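Local coordinates for protein methionyl-tRNA formyltransferase (Clostridium thermocellum, PDB 1ZGH) that probably transfers a formyl group from a formyl-tetrahydrofolate to the amino group of methionine carried on initiator tRNA, at residues K39-K44 and D219-P224; T63-L68 and W86-P91; I144-D149 and I172-T177; Q199-P204 and F227-K232; K210-I215 and A240-G245. All blocks are in the same frame, centred on the assembly; numbering follows the deposited sequence.

Contact 1: K39-K44 and D219-P224; sequences KSWNIK and DGEGYP
E221 lays its CB against the CZ3 corner of the W41 indole, 3.6 Å from CB to CZ3, and sends its carboxylate past the ring to the start of helix 40-52. CG stands anti to the backbone N (chi1 -176°) and the chain stays extended, which carries both oxygens to S40. The carboxylate grips S40 twice. E221 OE2 takes the backbone N-H of S40 at 2.9 Å, nearly straight at 169°. E221 OE1 takes the S40 hydroxyl, with OG 2.6 Å away. Each oxygen uses its syn lone pair, so the two bonds fix the rotation of the carboxylate. K39, at the N-cap position, runs the other way alongside E221. Its NZ gives a hydrogen bond to E221 O at 2.7 Å, tilted 27° from the carbonyl plane. The same lysine tip meets the Y223 ring obliquely, with NZ 3.6 Å from CE2. E221 is the second residue of a type II turn from G220 to Y223, closed by the bond from Y223 N to G220 O. Helix 156-178 backs both sides: W41 rests on F160 and M161, and E157 receives the backbone N of E221. The contact thus joins the formyl transferase region to the C-terminal region through polar bonds. A carboxylate at the first turn of a helix, with K39 NZ 5.5 Å from its OE2, is probably stabilised as the anion.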
# COMPACT_ATOMS: atom_id res chain seq x y z
N LYS A 39 4.24 0.34 8.47
CA LYS A 39 2.89 0.32 9.05
C LYS A 39 2.75 -0.80 10.04
O LYS A 39 3.20 -1.93 9.80
CB LYS A 39 1.77 0.27 8.03
CG LYS A 39 1.85 1.35 6.95
CD LYS A 39 1.79 2.81 7.50
CE LYS A 39 1.49 3.77 6.37
NZ LYS A 39 1.45 5.21 6.79
N SER A 40 2.15 -0.48 11.18
CA SER A 40 2.08 -1.41 12.29
C SER A 40 1.50 -2.77 11.89
O SER A 40 1.98 -3.81 12.33
CB SER A 40 1.27 -0.77 13.45
OG SER A 40 -0.07 -0.52 13.06
N TRP A 41 0.44 -2.78 11.08
CA TRP A 41 -0.25 -4.06 10.77
C TRP A 41 0.66 -4.96 9.90
O TRP A 41 0.69 -6.17 10.06
CB TRP A 41 -1.63 -3.82 10.13
CG TRP A 41 -1.60 -2.92 8.92
CD1 TRP A 41 -1.35 -3.28 7.64
CD2 TRP A 41 -1.77 -1.49 8.91
NE1 TRP A 41 -1.38 -2.17 6.81
CE2 TRP A 41 -1.61 -1.06 7.58
CE3 TRP A 41 -2.07 -0.55 9.90
CZ2 TRP A 41 -1.77 0.27 7.21
CZ3 TRP A 41 -2.18 0.76 9.54
CH2 TRP A 41 -2.04 1.16 8.21
N ASN A 42 1.42 -4.35 8.99
CA ASN A 42 2.32 -5.11 8.12
C ASN A 42 3.47 -5.69 8.91
O ASN A 42 3.88 -6.82 8.70
CB ASN A 42 2.90 -4.23 7.01
CG ASN A 42 1.87 -3.86 5.94
OD1 ASN A 42 1.13 -4.71 5.48
ND2 ASN A 42 1.83 -2.59 5.57
N ILE A 43 4.01 -4.91 9.84
CA ILE A 43 5.10 -5.37 10.69
C ILE A 43 4.66 -6.54 11.58
O ILE A 43 5.39 -7.52 11.75
CB ILE A 43 5.66 -4.21 11.53
CG1 ILE A 43 6.28 -3.14 10.61
CG2 ILE A 43 6.71 -4.73 12.54
CD1 ILE A 43 6.59 -1.82 11.35
N LYS A 44 3.49 -6.40 12.18
CA LYS A 44 2.90 -7.46 12.98
C LYS A 44 2.76 -8.72 12.13
O LYS A 44 3.10 -9.78 12.58
CB LYS A 44 1.53 -7.05 13.56
CG LYS A 44 0.70 -8.23 14.19
CD LYS A 44 -0.73 -7.82 14.68
CE LYS A 44 -1.68 -7.25 13.59
NZ LYS A 44 -2.11 -8.20 12.50
N ASP A 219 -8.27 8.16 6.52
CA ASP A 219 -8.38 7.72 7.89
C ASP A 219 -7.55 6.45 8.08
O ASP A 219 -8.04 5.32 8.01
CB ASP A 219 -9.85 7.56 8.24
CG ASP A 219 -10.11 7.32 9.71
OD1 ASP A 219 -9.16 7.23 10.55
OD2 ASP A 219 -11.31 7.16 10.04
N GLY A 220 -6.26 6.66 8.34
CA GLY A 220 -5.35 5.54 8.59
C GLY A 220 -3.98 6.00 9.07
O GLY A 220 -3.61 7.15 8.86
N GLU A 221 -3.25 5.07 9.66
CA GLU A 221 -1.99 5.34 10.33
C GLU A 221 -1.07 6.07 9.38
O GLU A 221 -0.74 5.56 8.29
CB GLU A 221 -1.38 4.02 10.81
CG GLU A 221 -0.13 4.09 11.61
CD GLU A 221 0.30 2.70 11.99
OE1 GLU A 221 -0.43 2.05 12.82
OE2 GLU A 221 1.30 2.25 11.39
N GLY A 222 -0.67 7.27 9.80
CA GLY A 222 0.36 8.05 9.09
C GLY A 222 -0.18 8.91 7.96
O GLY A 222 0.60 9.57 7.30
N TYR A 223 -1.50 8.91 7.72
CA TYR A 223 -2.08 9.65 6.59
C TYR A 223 -2.63 10.99 7.04
O TYR A 223 -3.09 11.10 8.17
CB TYR A 223 -3.15 8.80 5.87
CG TYR A 223 -2.52 7.64 5.16
CD1 TYR A 223 -1.99 7.79 3.87
CD2 TYR A 223 -2.36 6.39 5.80
CE1 TYR A 223 -1.36 6.72 3.22
CE2 TYR A 223 -1.72 5.33 5.16
CZ TYR A 223 -1.23 5.49 3.86
OH TYR A 223 -0.57 4.44 3.21
N PRO A 224 -2.55 12.04 6.16
CA PRO A 224 -3.07 13.38 6.49
C PRO A 224 -4.58 13.40 6.36
O PRO A 224 -5.11 13.31 5.24
CB PRO A 224 -2.45 14.29 5.41
CG PRO A 224 -2.22 13.39 4.23
CD PRO A 224 -1.97 11.99 4.80

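Contact 2: T63-L68 and W86-P91; sequences TNKDEL and WSWIIP
K65 lies over one face of the W88 indole. Its CD sits 3.7 Å from the centroid of the five-membered ring, a CH-pi contact 18° off the normal. CB of K65 covers the middle of the same face. The lysine chain is extended as far as CE, with CG anti to the backbone N (chi1 -171°), and this lays its methylenes along the indole. S87 CB covers the opposite face of W88. W86 meets both ends of the loop. L68 CD2 approaches it obliquely, 3.9 Å from W86 CZ2. N64 O lies at the rim of W86, near the ring plane and 3.8 Å from CH2. W88 CE3 in turn rests on one face of W86. Further out, E67 OE2 takes the backbone N-H of T63 at 3.0 Å, which ties the 3-10 turn 65-67 back to the start of the loop. F83 meets W86 edge-to-face and also touches L68. These loops follow parallel strands 57-62 and 80-83, at the C-terminal strand ends of a Rossmann-like alpha/beta sheet.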
# COMPACT_ATOMS: atom_id res chain seq x y z
N THR A 63 12.46 -2.53 8.51
CA THR A 63 11.41 -1.51 8.67
C THR A 63 11.86 -0.07 8.48
O THR A 63 11.01 0.82 8.47
CB THR A 63 10.70 -1.62 10.05
OG1 THR A 63 11.64 -1.39 11.09
CG2 THR A 63 10.05 -2.99 10.21
N ASN A 64 13.16 0.15 8.31
CA ASN A 64 13.74 1.49 8.18
C ASN A 64 14.52 1.62 6.88
O ASN A 64 15.29 0.71 6.50
CB ASN A 64 14.69 1.80 9.36
CG ASN A 64 13.98 1.81 10.70
OD1 ASN A 64 12.95 2.48 10.88
ND2 ASN A 64 14.51 1.05 11.65
N LYS A 65 14.32 2.75 6.20
CA LYS A 65 15.07 3.09 4.98
C LYS A 65 16.56 2.73 5.07
O LYS A 65 17.12 2.15 4.13
CB LYS A 65 14.94 4.59 4.68
CG LYS A 65 15.49 5.03 3.32
CD LYS A 65 15.24 6.54 3.08
CE LYS A 65 15.78 7.00 1.72
NZ LYS A 65 14.94 8.14 1.16
N ASP A 66 17.18 3.07 6.19
CA ASP A 66 18.63 2.94 6.33
C ASP A 66 19.14 1.48 6.45
O ASP A 66 20.32 1.23 6.25
CB ASP A 66 19.13 3.76 7.53
CG ASP A 66 18.59 3.25 8.87
OD1 ASP A 66 18.97 3.83 9.91
OD2 ASP A 66 17.78 2.28 8.90
N GLU A 67 18.24 0.55 6.77
CA GLU A 67 18.55 -0.88 6.86
C GLU A 67 18.54 -1.54 5.48
O GLU A 67 19.02 -2.67 5.32
CB GLU A 67 17.50 -1.60 7.75
CG GLU A 67 17.48 -1.25 9.25
CD GLU A 67 16.10 -1.51 9.93
OE1 GLU A 67 15.83 -0.91 11.01
OE2 GLU A 67 15.27 -2.27 9.40
N LEU A 68 17.96 -0.88 4.48
CA LEU A 68 17.88 -1.46 3.13
C LEU A 68 18.94 -0.88 2.20
O LEU A 68 18.63 -0.11 1.29
CB LEU A 68 16.49 -1.28 2.51
CG LEU A 68 16.20 -2.08 1.23
CD1 LEU A 68 15.88 -3.51 1.57
CD2 LEU A 68 15.03 -1.47 0.41
N TRP A 86 6.02 -0.10 1.23
CA TRP A 86 7.31 0.54 1.39
C TRP A 86 7.27 1.93 0.80
O TRP A 86 6.93 2.12 -0.36
CB TRP A 86 8.39 -0.28 0.72
CG TRP A 86 9.81 0.08 1.05
CD1 TRP A 86 10.70 0.66 0.21
CD2 TRP A 86 10.50 -0.16 2.28
NE1 TRP A 86 11.91 0.83 0.84
CE2 TRP A 86 11.82 0.31 2.11
CE3 TRP A 86 10.15 -0.76 3.50
CZ2 TRP A 86 12.78 0.24 3.11
CZ3 TRP A 86 11.11 -0.82 4.52
CH2 TRP A 86 12.41 -0.33 4.31
N SER A 87 7.78 2.85 1.59
CA SER A 87 7.57 4.28 1.43
C SER A 87 8.61 4.93 0.53
O SER A 87 8.32 5.91 -0.18
CB SER A 87 7.60 4.88 2.85
OG SER A 87 7.21 3.87 3.82
N TRP A 88 9.82 4.39 0.53
CA TRP A 88 10.93 5.01 -0.15
C TRP A 88 11.28 4.36 -1.50
O TRP A 88 10.86 3.24 -1.78
CB TRP A 88 12.14 4.99 0.77
CG TRP A 88 11.84 5.60 2.10
CD1 TRP A 88 11.81 6.95 2.41
CD2 TRP A 88 11.50 4.90 3.30
NE1 TRP A 88 11.49 7.12 3.74
CE2 TRP A 88 11.30 5.88 4.31
CE3 TRP A 88 11.37 3.55 3.64
CZ2 TRP A 88 10.97 5.54 5.62
CZ3 TRP A 88 11.06 3.21 4.95
CH2 TRP A 88 10.86 4.21 5.93
N ILE A 89 12.00 5.11 -2.33
CA ILE A 89 12.55 4.62 -3.60
C ILE A 89 13.50 3.47 -3.31
O ILE A 89 14.40 3.61 -2.48
CB ILE A 89 13.37 5.69 -4.32
CG1 ILE A 89 12.47 6.82 -4.83
CG2 ILE A 89 14.19 5.09 -5.50
CD1 ILE A 89 13.28 8.02 -5.32
N ILE A 90 13.31 2.36 -4.01
CA ILE A 90 14.21 1.19 -3.86
C ILE A 90 15.46 1.41 -4.72
O ILE A 90 15.33 1.55 -5.92
CB ILE A 90 13.51 -0.12 -4.27
CG1 ILE A 90 12.25 -0.32 -3.42
CG2 ILE A 90 14.50 -1.34 -4.14
CD1 ILE A 90 11.25 -1.36 -3.95
N PRO A 91 16.67 1.43 -4.11
CA PRO A 91 17.90 1.65 -4.85
C PRO A 91 18.11 0.67 -6.00
O PRO A 91 17.72 -0.50 -5.89
CB PRO A 91 19.01 1.45 -3.80
CG PRO A 91 18.35 1.62 -2.51
CD PRO A 91 16.92 1.23 -2.66

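Contact 3: I144-D149 and I172-T177; sequences IFFKRD and IPELLT
The F145 ring carries L175 CD1 over one face, a CH-pi contact 3.9 Å from the centroid and 26° off the normal. The F146 ring has E174 OE1 above the centre of one face and the backbone N of L175 at its edge. The R148 guanidinium has F146 CD1 over one face and E174 at its edge. This is a helix packed on an edge strand of an alpha/beta sheet. Strand 144-151 is outermost, and helix segment 172-177 runs roughly antiparallel to 144-149, with these short axes 10.0 Å apart. F146 CG lies between the backbone N and the carbonyl carbon (chi1 59°), which swings the ring toward the helix and brings CZ 3.6 Å from E174 CG. L175 also packs on Y80 and L82 of strand 80-83. R148 NE makes a second salt bridge, to D170 of the same helix, so two carboxylates hold the guanidinium. The salt bridge to E174 runs from R148 NH2 to OE1 at 2.7 Å, with the guanidinium and carboxylate planes 76° apart.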
# COMPACT_ATOMS: atom_id res chain seq x y z
N ILE A 144 4.50 -9.02 -14.01
CA ILE A 144 3.50 -9.36 -12.99
C ILE A 144 3.60 -10.84 -12.69
O ILE A 144 3.55 -11.65 -13.62
CB ILE A 144 2.06 -9.05 -13.50
CG1 ILE A 144 1.89 -7.55 -13.77
CG2 ILE A 144 1.03 -9.51 -12.47
CD1 ILE A 144 0.68 -7.21 -14.64
N PHE A 145 3.75 -11.20 -11.42
CA PHE A 145 3.74 -12.59 -10.99
C PHE A 145 2.32 -13.16 -11.00
O PHE A 145 2.09 -14.24 -11.55
CB PHE A 145 4.31 -12.74 -9.57
CG PHE A 145 5.77 -12.46 -9.45
CD1 PHE A 145 6.71 -13.45 -9.70
CD2 PHE A 145 6.23 -11.19 -9.08
CE1 PHE A 145 8.09 -13.19 -9.56
CE2 PHE A 145 7.58 -10.92 -8.95
CZ PHE A 145 8.52 -11.92 -9.19
N PHE A 146 1.39 -12.43 -10.37
CA PHE A 146 -0.06 -12.76 -10.35
C PHE A 146 -0.84 -11.70 -9.52
O PHE A 146 -0.25 -10.80 -8.91
CB PHE A 146 -0.33 -14.19 -9.83
CG PHE A 146 0.19 -14.45 -8.42
CD1 PHE A 146 -0.61 -14.21 -7.31
CD2 PHE A 146 1.47 -14.94 -8.21
CE1 PHE A 146 -0.14 -14.44 -6.02
CE2 PHE A 146 1.94 -15.19 -6.92
CZ PHE A 146 1.14 -14.92 -5.83
N LYS A 147 -2.17 -11.82 -9.53
CA LYS A 147 -3.09 -10.84 -8.94
C LYS A 147 -4.11 -11.51 -8.05
O LYS A 147 -4.41 -12.70 -8.24
CB LYS A 147 -3.85 -10.08 -10.04
CG LYS A 147 -2.96 -9.26 -10.96
CD LYS A 147 -3.75 -8.58 -12.07
CE LYS A 147 -2.81 -7.88 -13.04
NZ LYS A 147 -3.55 -7.12 -14.08
N ARG A 148 -4.64 -10.76 -7.08
CA ARG A 148 -5.76 -11.19 -6.24
C ARG A 148 -6.76 -10.05 -6.07
O ARG A 148 -6.34 -8.89 -6.06
CB ARG A 148 -5.27 -11.64 -4.86
CG ARG A 148 -4.39 -12.89 -4.86
CD ARG A 148 -5.16 -14.15 -5.21
NE ARG A 148 -4.26 -15.30 -5.39
CZ ARG A 148 -3.91 -15.84 -6.55
NH1 ARG A 148 -4.37 -15.39 -7.71
NH2 ARG A 148 -3.09 -16.89 -6.56
N ASP A 149 -8.05 -10.36 -5.96
CA ASP A 149 -9.09 -9.35 -5.75
C ASP A 149 -9.03 -8.69 -4.36
O ASP A 149 -8.62 -9.31 -3.36
CB ASP A 149 -10.50 -9.95 -5.92
CG ASP A 149 -10.79 -10.42 -7.34
OD1 ASP A 149 -10.22 -9.86 -8.32
OD2 ASP A 149 -11.59 -11.36 -7.48
N ILE A 172 2.14 -14.23 -0.64
CA ILE A 172 3.50 -14.56 -0.28
C ILE A 172 3.73 -16.09 -0.24
O ILE A 172 4.62 -16.58 -0.90
CB ILE A 172 3.99 -13.80 0.99
CG1 ILE A 172 4.25 -12.33 0.61
CG2 ILE A 172 5.32 -14.39 1.52
CD1 ILE A 172 4.66 -11.41 1.75
N PRO A 173 2.88 -16.86 0.48
CA PRO A 173 3.03 -18.33 0.43
C PRO A 173 3.01 -18.95 -0.98
O PRO A 173 3.81 -19.85 -1.28
CB PRO A 173 1.83 -18.83 1.24
CG PRO A 173 1.57 -17.72 2.18
CD PRO A 173 1.79 -16.47 1.38
N GLU A 174 2.12 -18.47 -1.83
CA GLU A 174 2.05 -18.94 -3.22
C GLU A 174 3.31 -18.60 -4.01
O GLU A 174 3.91 -19.47 -4.68
CB GLU A 174 0.83 -18.35 -3.94
CG GLU A 174 0.89 -18.51 -5.46
CD GLU A 174 -0.32 -19.21 -6.02
OE1 GLU A 174 -1.01 -18.62 -6.87
OE2 GLU A 174 -0.57 -20.36 -5.59
N LEU A 175 3.71 -17.34 -3.95
CA LEU A 175 4.96 -16.89 -4.58
C LEU A 175 6.18 -17.73 -4.18
O LEU A 175 6.93 -18.17 -5.06
CB LEU A 175 5.25 -15.43 -4.26
CG LEU A 175 6.49 -14.85 -4.97
CD1 LEU A 175 6.17 -14.55 -6.41
CD2 LEU A 175 6.97 -13.59 -4.26
N LEU A 176 6.40 -17.91 -2.88
CA LEU A 176 7.60 -18.63 -2.39
C LEU A 176 7.51 -20.13 -2.69
O LEU A 176 8.52 -20.79 -2.86
CB LEU A 176 7.83 -18.39 -0.88
CG LEU A 176 8.00 -16.92 -0.43
CD1 LEU A 176 8.18 -16.78 1.09
CD2 LEU A 176 9.16 -16.25 -1.16
N THR A 177 6.29 -20.66 -2.79
CA THR A 177 6.09 -22.08 -3.04
C THR A 177 6.12 -22.44 -4.52
O THR A 177 6.82 -23.38 -4.92
CB THR A 177 4.79 -22.59 -2.43
OG1 THR A 177 4.79 -22.29 -1.03
CG2 THR A 177 4.68 -24.10 -2.59

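Contact 4: Q199-P204 and F227-K232; sequences QSEISP and FIKYGK
E201 crosses the F227 ring and reaches toward K229. Its CB lies over one face of the phenyl ring, 4.0 Å from the centroid, as a CH-pi contact 27° off the normal. CG comes next and sits 3.8 Å from F227 CE1. With CG anti to the backbone N (chi1 -167°) and the chain extended, the carboxylate ends nearly parallel to the ring plane, 13° apart. At the tip, OE2 accepts from a water at 2.6 Å, and that water also accepts from K229 N. E201 OE1 and K229 NZ are 4.2 Å apart, opposite charges too far for a salt bridge. S200 CB stands at the edge of the F227 ring, while S200 OG bonds to P224 O. Under these side chains the backbones form a single bridge, E201 with F227. F227 N gives to S200 O at 3.0 Å. I202 N gives to F227 O at 2.8 Å. I202 CB also packs on I228 CG2, and both isoleucines touch F237 of strand 233-243. The water bridge to K229 and the two backbone bonds to F227 hold the loop along the first half of the strand. The arrangement is an isolated parallel beta bridge that adds the loop before helix 208-217 to edge strand 227-230 of the small antiparallel sheet in the C-terminal region.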
# COMPACT_ATOMS: atom_id res chain seq x y z
N GLN A 199 -3.97 18.13 -0.70
CA GLN A 199 -5.10 17.54 -1.45
C GLN A 199 -6.08 16.77 -0.53
O GLN A 199 -7.10 16.22 -1.00
CB GLN A 199 -4.60 16.61 -2.55
CG GLN A 199 -3.88 17.34 -3.68
CD GLN A 199 -3.25 16.35 -4.65
OE1 GLN A 199 -2.13 15.87 -4.44
NE2 GLN A 199 -3.97 16.04 -5.72
N SER A 200 -5.78 16.78 0.77
CA SER A 200 -6.74 16.35 1.80
C SER A 200 -7.91 17.30 2.08
O SER A 200 -8.87 16.94 2.78
CB SER A 200 -5.98 16.11 3.09
OG SER A 200 -5.12 15.01 2.94
N GLU A 201 -7.86 18.51 1.53
CA GLU A 201 -8.87 19.52 1.75
C GLU A 201 -10.17 19.15 1.03
O GLU A 201 -10.15 18.86 -0.16
CB GLU A 201 -8.38 20.91 1.28
CG GLU A 201 -9.28 22.04 1.80
CD GLU A 201 -8.84 23.44 1.38
OE1 GLU A 201 -7.80 23.58 0.73
OE2 GLU A 201 -9.55 24.40 1.74
N ILE A 202 -11.27 19.13 1.76
CA ILE A 202 -12.59 18.83 1.23
C ILE A 202 -13.18 20.15 0.68
O ILE A 202 -13.17 21.17 1.38
CB ILE A 202 -13.52 18.33 2.33
CG1 ILE A 202 -13.05 16.98 2.91
CG2 ILE A 202 -14.98 18.28 1.89
CD1 ILE A 202 -13.62 16.71 4.31
N SER A 203 -13.72 20.11 -0.54
CA SER A 203 -14.39 21.28 -1.12
C SER A 203 -15.83 21.36 -0.69
O SER A 203 -16.49 20.32 -0.55
CB SER A 203 -14.32 21.20 -2.64
OG SER A 203 -15.28 22.03 -3.26
N PRO A 204 -16.38 22.59 -0.53
CA PRO A 204 -17.80 22.68 -0.24
C PRO A 204 -18.71 22.20 -1.37
O PRO A 204 -19.89 22.00 -1.15
CB PRO A 204 -18.01 24.19 0.03
CG PRO A 204 -16.96 24.85 -0.67
CD PRO A 204 -15.77 23.93 -0.63
N PHE A 227 -9.73 17.39 5.62
CA PHE A 227 -9.92 18.62 6.38
C PHE A 227 -10.65 19.73 5.63
O PHE A 227 -10.72 19.73 4.39
CB PHE A 227 -8.56 19.11 6.92
CG PHE A 227 -7.70 19.76 5.92
CD1 PHE A 227 -7.75 21.14 5.76
CD2 PHE A 227 -6.81 19.02 5.14
CE1 PHE A 227 -6.96 21.79 4.84
CE2 PHE A 227 -5.98 19.67 4.21
CZ PHE A 227 -6.06 21.07 4.07
N ILE A 228 -11.21 20.66 6.40
CA ILE A 228 -11.56 21.99 5.92
C ILE A 228 -10.84 23.09 6.73
O ILE A 228 -10.34 22.84 7.86
CB ILE A 228 -13.07 22.18 5.93
CG1 ILE A 228 -13.62 22.35 7.32
CG2 ILE A 228 -13.79 20.99 5.24
CD1 ILE A 228 -15.04 22.81 7.32
N LYS A 229 -10.71 24.27 6.13
CA LYS A 229 -10.20 25.48 6.83
C LYS A 229 -11.41 26.32 7.33
O LYS A 229 -12.44 26.35 6.67
CB LYS A 229 -9.29 26.30 5.91
CG LYS A 229 -8.17 25.51 5.24
CD LYS A 229 -7.30 26.38 4.35
CE LYS A 229 -6.16 25.61 3.67
NZ LYS A 229 -5.50 26.52 2.65
N TYR A 230 -11.32 26.93 8.52
CA TYR A 230 -12.37 27.82 9.02
C TYR A 230 -11.61 28.93 9.73
O TYR A 230 -11.05 28.72 10.80
CB TYR A 230 -13.34 27.11 9.97
CG TYR A 230 -14.59 27.91 10.27
CD1 TYR A 230 -15.51 28.20 9.27
CD2 TYR A 230 -14.87 28.37 11.56
CE1 TYR A 230 -16.66 28.92 9.53
CE2 TYR A 230 -16.04 29.11 11.84
CZ TYR A 230 -16.93 29.38 10.82
OH TYR A 230 -18.09 30.10 11.02
N GLY A 231 -11.49 30.08 9.06
CA GLY A 231 -10.51 31.09 9.44
C GLY A 231 -9.11 30.53 9.60
O GLY A 231 -8.60 29.82 8.73
N LYS A 232 -8.46 30.83 10.71
CA LYS A 232 -7.15 30.23 11.03
C LYS A 232 -7.19 28.76 11.46
O LYS A 232 -6.14 28.14 11.64
CB LYS A 232 -6.48 31.02 12.16
O HOH W 1 -11.65 24.43 3.29

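Contact 5: K210-I215 and A240-G245; sequences KIYDYI and ASMKNG
Y212 is the first residue of helix 210-215 to meet strand 240-243. Its CB touches CE of M242, a selenomethionine, at 3.7 Å. The M242 chain is bent at chi2 (74°) and again at chi3, and the folded chain turns its CE back to the tyrosine. CG of Y212 is anti to the backbone N (chi1 179°), and this sends the ring out past A240 and S241, across the strand direction. Ring atom CD1 lies 3.9 Å from A240 CB. CE1 comes 3.8 Å from A240 O, which approaches the ring obliquely. S241 CA sits at the ring edge, near its plane, 4.1 Å from CE1. One helical turn on, I215 sets its CG2 branch 3.7 Å from A240 CB. The small alanine methyl therefore fits between Y212 and I215, and the contact is mostly apolar. A240 and M242, two apart in the strand, both point to the helix. S241 between them points away. The helix runs nearly antiparallel to the strand, at 159°, with the axes 8.7 Å apart. I247 of strand 246-254 touches Y212, A240 and M242, so the helix packs across two adjacent strands. On other sides of the helix, Y214 meets the F206 ring and D213 touches I121 of helix 116-122.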
# COMPACT_ATOMS: atom_id res chain seq x y z
N LYS A 210 -19.11 11.86 -1.58
CA LYS A 210 -17.71 12.22 -1.87
C LYS A 210 -16.99 12.70 -0.61
O LYS A 210 -15.83 12.36 -0.40
CB LYS A 210 -17.61 13.26 -2.98
CG LYS A 210 -16.18 13.50 -3.46
N ILE A 211 -17.68 13.48 0.23
CA ILE A 211 -17.15 13.86 1.55
C ILE A 211 -16.82 12.64 2.39
O ILE A 211 -15.70 12.53 2.95
CB ILE A 211 -18.04 14.86 2.31
CG1 ILE A 211 -18.14 16.17 1.55
CG2 ILE A 211 -17.47 15.13 3.71
CD1 ILE A 211 -19.19 17.12 2.11
N TYR A 212 -17.76 11.70 2.46
CA TYR A 212 -17.57 10.44 3.16
C TYR A 212 -16.32 9.68 2.63
O TYR A 212 -15.50 9.23 3.44
CB TYR A 212 -18.83 9.58 3.00
CG TYR A 212 -18.77 8.21 3.65
CD1 TYR A 212 -18.97 8.07 5.01
CD2 TYR A 212 -18.52 7.06 2.89
CE1 TYR A 212 -18.94 6.85 5.58
CE2 TYR A 212 -18.47 5.84 3.44
CZ TYR A 212 -18.68 5.72 4.81
OH TYR A 212 -18.70 4.49 5.41
N ASP A 213 -16.20 9.59 1.31
CA ASP A 213 -15.05 8.93 0.65
C ASP A 213 -13.77 9.60 1.05
O ASP A 213 -12.83 8.91 1.40
CB ASP A 213 -15.21 8.88 -0.87
CG ASP A 213 -16.24 7.88 -1.32
OD1 ASP A 213 -16.55 6.98 -0.52
OD2 ASP A 213 -16.76 7.99 -2.44
N TYR A 214 -13.73 10.94 0.99
CA TYR A 214 -12.52 11.70 1.42
C TYR A 214 -12.09 11.42 2.87
O TYR A 214 -10.94 11.15 3.15
CB TYR A 214 -12.68 13.21 1.19
CG TYR A 214 -12.04 13.67 -0.10
CD1 TYR A 214 -12.51 13.21 -1.33
CD2 TYR A 214 -10.98 14.58 -0.08
CE1 TYR A 214 -11.90 13.61 -2.52
CE2 TYR A 214 -10.37 15.01 -1.28
CZ TYR A 214 -10.83 14.51 -2.48
OH TYR A 214 -10.28 14.94 -3.65
N ILE A 215 -13.04 11.48 3.81
CA ILE A 215 -12.75 11.20 5.19
C ILE A 215 -12.23 9.76 5.39
O ILE A 215 -11.15 9.57 5.99
CB ILE A 215 -13.95 11.45 6.12
CG1 ILE A 215 -14.40 12.92 6.03
CG2 ILE A 215 -13.55 11.05 7.58
CD1 ILE A 215 -15.70 13.17 6.76
N ALA A 240 -15.80 8.37 10.06
CA ALA A 240 -17.04 8.76 9.44
C ALA A 240 -18.02 7.60 9.38
O ALA A 240 -17.62 6.47 9.16
CB ALA A 240 -16.75 9.23 8.06
N SER A 241 -19.31 7.90 9.54
CA SER A 241 -20.35 6.89 9.43
C SER A 241 -21.55 7.57 8.80
O SER A 241 -21.95 8.65 9.23
CB SER A 241 -20.66 6.32 10.82
OG SER A 241 -21.53 5.23 10.82
N MSE A 242 -22.09 6.96 7.76
CA MSE A 242 -23.14 7.55 6.99
C MSE A 242 -24.50 7.21 7.60
O MSE A 242 -24.80 6.08 7.93
CB MSE A 242 -23.02 7.12 5.52
CG MSE A 242 -24.13 7.66 4.65
SE MSE A 242 -23.84 9.61 4.33
CE MSE A 242 -22.48 9.36 2.86
N LYS A 243 -25.32 8.24 7.77
CA LYS A 243 -26.68 8.10 8.23
C LYS A 243 -27.62 8.77 7.18
O LYS A 243 -27.17 9.32 6.20
CB LYS A 243 -26.84 8.76 9.60
CG LYS A 243 -25.98 8.16 10.75
CD LYS A 243 -26.30 6.72 11.00
CE LYS A 243 -25.48 6.04 12.19
NZ LYS A 243 -25.63 4.52 12.16
N ASN A 244 -28.92 8.74 7.41
CA ASN A 244 -29.83 9.37 6.49
C ASN A 244 -29.60 10.86 6.50
O ASN A 244 -29.78 11.49 7.52
CB ASN A 244 -31.27 9.06 6.83
CG ASN A 244 -32.22 9.61 5.79
OD1 ASN A 244 -32.09 9.34 4.60
ND2 ASN A 244 -33.12 10.44 6.22
N GLY A 245 -29.17 11.40 5.36
CA GLY A 245 -29.00 12.85 5.22
C GLY A 245 -27.81 13.48 5.91
O GLY A 245 -27.65 14.71 5.88

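Contacts 1, 2 and 5 lie at the surface; contacts 3 and 4 are partly buried. Contacts 2 and 3 belong to the large mixed sheet, at the loops after two parallel strands and at one outer strand. Contacts 4 and 5 share the small antiparallel sheet, through neighbouring strands 227-230 and 233-243, and touch where I202 meets I211. Contact 1 joins the two regions and touches contact 2 through I43 and T63, and contact 4 through P224 and S200. Its chemistry is mainly polar. Contacts 2 and 5 rely on aromatic and apolar packing. Contact 3 adds a salt bridge to such packing, and contact 4 adds backbone bonds.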